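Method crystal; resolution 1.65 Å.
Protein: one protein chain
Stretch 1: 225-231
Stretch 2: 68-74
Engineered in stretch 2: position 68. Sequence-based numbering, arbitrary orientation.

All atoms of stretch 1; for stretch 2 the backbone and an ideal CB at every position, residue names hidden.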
# COMPACT_ATOMS: atom_id res chain seq x y z
N ILE A 225 15.84 -2.44 -20.45
CA ILE A 225 15.81 -3.88 -20.13
C ILE A 225 14.97 -4.57 -21.20
O ILE A 225 15.29 -5.68 -21.66
CB ILE A 225 15.19 -4.10 -18.71
CG1 ILE A 225 16.06 -3.42 -17.65
CG2 ILE A 225 15.01 -5.61 -18.40
CD1 ILE A 225 15.31 -3.14 -16.35
N HIS A 226 13.89 -3.90 -21.61
CA HIS A 226 13.04 -4.43 -22.66
C HIS A 226 13.80 -4.67 -23.94
O HIS A 226 13.64 -5.70 -24.58
CB HIS A 226 11.85 -3.51 -22.91
CG HIS A 226 11.01 -3.92 -24.08
ND1 HIS A 226 9.96 -4.80 -23.97
CD2 HIS A 226 11.06 -3.54 -25.38
CE1 HIS A 226 9.41 -4.98 -25.16
NE2 HIS A 226 10.06 -4.22 -26.03
N GLN A 227 14.66 -3.72 -24.31
CA GLN A 227 15.43 -3.89 -25.53
C GLN A 227 16.31 -5.15 -25.50
O GLN A 227 16.52 -5.78 -26.53
CB GLN A 227 16.24 -2.63 -25.82
CG GLN A 227 15.35 -1.47 -26.28
CD GLN A 227 14.71 -1.71 -27.64
OE1 GLN A 227 13.49 -1.91 -27.75
NE2 GLN A 227 15.53 -1.73 -28.68
N VAL A 228 16.83 -5.51 -24.32
CA VAL A 228 17.66 -6.71 -24.21
C VAL A 228 16.78 -7.96 -24.28
O VAL A 228 17.07 -8.89 -25.04
CB VAL A 228 18.48 -6.72 -22.91
CG1 VAL A 228 19.21 -8.05 -22.72
CG2 VAL A 228 19.46 -5.59 -22.93
N THR A 229 15.72 -7.98 -23.48
CA THR A 229 14.93 -9.22 -23.36
C THR A 229 14.03 -9.50 -24.56
O THR A 229 13.69 -10.67 -24.84
CB THR A 229 14.11 -9.26 -22.05
OG1 THR A 229 13.12 -8.22 -22.07
CG2 THR A 229 15.00 -9.12 -20.84
N PHE A 230 13.61 -8.43 -25.26
CA PHE A 230 12.79 -8.57 -26.47
C PHE A 230 13.62 -9.12 -27.62
O PHE A 230 13.12 -9.92 -28.44
CB PHE A 230 12.16 -7.23 -26.87
CG PHE A 230 11.24 -7.31 -28.06
CD1 PHE A 230 9.89 -7.62 -27.90
CD2 PHE A 230 11.72 -7.07 -29.33
CE1 PHE A 230 9.04 -7.70 -29.00
CE2 PHE A 230 10.89 -7.14 -30.45
CZ PHE A 230 9.55 -7.45 -30.28
N ASN A 231 14.88 -8.71 -27.68
CA ASN A 231 15.74 -9.13 -28.78
C ASN A 231 16.55 -10.38 -28.43
O ASN A 231 17.80 -10.34 -28.35
CB ASN A 231 16.62 -7.96 -29.25
CG ASN A 231 15.79 -6.82 -29.83
OD1 ASN A 231 15.22 -6.95 -30.92
ND2 ASN A 231 15.68 -5.72 -29.09
N UNK A 68 2.17 -5.81 -34.84
CA UNK A 68 3.12 -4.75 -34.49
C UNK A 68 4.36 -5.35 -33.85
O UNK A 68 5.48 -5.00 -34.21
CB UNK A 68 2.48 -3.73 -33.55
N UNK A 69 4.15 -6.25 -32.89
CA UNK A 69 5.27 -6.92 -32.20
C UNK A 69 6.14 -7.73 -33.14
O UNK A 69 7.37 -7.72 -33.00
CB UNK A 69 4.74 -7.84 -31.10
N UNK A 70 5.52 -8.41 -34.10
CA UNK A 70 6.27 -9.15 -35.12
C UNK A 70 7.11 -8.18 -35.96
O UNK A 70 8.28 -8.46 -36.24
CB UNK A 70 5.32 -9.95 -36.02
N UNK A 71 6.53 -7.04 -36.34
CA UNK A 71 7.27 -5.99 -37.06
C UNK A 71 8.47 -5.52 -36.23
O UNK A 71 9.57 -5.36 -36.75
CB UNK A 71 6.35 -4.81 -37.38
N UNK A 72 8.25 -5.34 -34.93
CA UNK A 72 9.31 -4.94 -34.03
C UNK A 72 10.47 -5.94 -33.94
O UNK A 72 11.62 -5.52 -33.78
CB UNK A 72 8.72 -4.72 -32.64
N UNK A 73 10.20 -7.25 -34.05
CA UNK A 73 11.28 -8.26 -33.98
C UNK A 73 12.25 -8.10 -35.14
O UNK A 73 13.43 -8.47 -35.04
CB UNK A 73 10.70 -9.68 -33.98
N UNK A 74 11.74 -7.54 -36.25
CA UNK A 74 12.54 -7.25 -37.44
C UNK A 74 13.18 -5.85 -37.37
O UNK A 74 13.93 -5.46 -38.28
CB UNK A 74 11.67 -7.37 -38.69

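Stretch 1 presents two rings to the helix of stretch 2, the phenyl of Phe 230 and the imidazole of His 226 beside it; the two helix axes cross at -84° and come no closer than 12.5 Å, so side chains must bridge the gap.

Position 68 has helical backbone angles, and nothing of stretch 1 lies within 5.5 Å of its ideal CB. The contact therefore sets little restriction here. The residue is Phe 68, an engineered substitution, which makes no contact with stretch 1.

At position 69 CA-to-CB points sideways, and the ideal CB lies 4.8 Å from Phe 230 CE1. An aliphatic side chain of moderate size would suit this aromatic margin, though others could fit. Leu 69 is found, with chi1 m and chi2 t; its CD2 comes 4.4 Å from Phe 230 CE1, a loose apolar contact. The backbone approaches more closely: Leu 69 O sits at the ring edge, 3.5 Å from Phe 230 CZ, where the ring's slightly positive C-H periphery can meet a carbonyl oxygen.

Positions 70 and 71 direct CA-to-CB away from stretch 1, which therefore leaves their identity open. They are Ile 70 and Arg 71, neither touching it.

At position 72 the CA-to-CB bond points toward stretch 1, and the ideal CB is 3.7 Å from Phe 230 CZ. A short apolar side chain could rest against the ring, but beyond it lies His 226 NE2, which a long side chain with a polar end could reach. Lys 72 is found: chi1 and chi2 are t, then chi3 and chi4 turn to p, curling the chain over the ring. Lys 72 NZ donates a hydrogen bond to His 226 NE2 at 2.7 Å, near the imidazole plane, where the nitrogen lone pair lies. The same ammonium makes a cation-pi contact, with NZ 3.4 Å from the Phe 230 ring centroid and only 9° off its normal, while CE adds a CH-pi contact over that face.

At position 73 CA-to-CB points sideways, with the ideal CB 4.4 Å from Phe 230 CE2. Alanine, a small beta-branched residue or a modest aliphatic one would fit. Thr 73 places CG2 3.5 Å from Phe 230 CZ, while its OG1 donates to Ile 70 O at 2.7 Å, satisfying the hydroxyl within its own stretch. The O of a water donates to both Thr 73 O (2.9 Å) and Asn 231 OD1 (2.6 Å), linking the stretches.

At position 74 CA-to-CB points away, so many residues would serve; Arg 74 makes no contact with stretch 1.

Stretch 2 (68-74) FLIRKTR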
# COMPACT_ATOMS: atom_id res chain seq x y z
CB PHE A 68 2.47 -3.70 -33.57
CG PHE A 68 3.44 -2.66 -33.03
CD1 PHE A 68 3.70 -1.48 -33.75
CD2 PHE A 68 4.10 -2.86 -31.82
CE1 PHE A 68 4.59 -0.52 -33.26
CE2 PHE A 68 5.01 -1.90 -31.33
CZ PHE A 68 5.25 -0.73 -32.05
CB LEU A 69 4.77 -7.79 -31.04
CG LEU A 69 4.07 -7.07 -29.90
CD1 LEU A 69 3.64 -8.07 -28.86
CD2 LEU A 69 4.99 -6.02 -29.28
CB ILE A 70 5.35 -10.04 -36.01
CG1 ILE A 70 4.72 -11.17 -35.18
CG2 ILE A 70 6.12 -10.61 -37.21
CD1 ILE A 70 5.71 -12.26 -34.69
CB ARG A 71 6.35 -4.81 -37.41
CG ARG A 71 5.36 -5.11 -38.53
CD ARG A 71 4.16 -4.18 -38.45
NE ARG A 71 4.45 -2.86 -39.01
CZ ARG A 71 3.76 -1.76 -38.72
NH1 ARG A 71 2.74 -1.80 -37.87
NH2 ARG A 71 4.09 -0.60 -39.29
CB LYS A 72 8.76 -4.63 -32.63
CG LYS A 72 9.66 -3.69 -31.81
CD LYS A 72 8.92 -3.02 -30.66
CE LYS A 72 8.85 -3.90 -29.42
NZ LYS A 72 10.18 -4.02 -28.77
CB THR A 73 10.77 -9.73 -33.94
OG1 THR A 73 10.11 -10.06 -35.17
CG2 THR A 73 9.83 -9.97 -32.76
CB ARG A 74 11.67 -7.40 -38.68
CG ARG A 74 11.01 -8.77 -38.81
CD ARG A 74 10.52 -9.02 -40.23
NE ARG A 74 9.33 -8.24 -40.55
CZ ARG A 74 8.09 -8.71 -40.51
NH1 ARG A 74 7.86 -9.98 -40.17
NH2 ARG A 74 7.07 -7.92 -40.81
O HOH W 1 14.64 -8.97 -32.47
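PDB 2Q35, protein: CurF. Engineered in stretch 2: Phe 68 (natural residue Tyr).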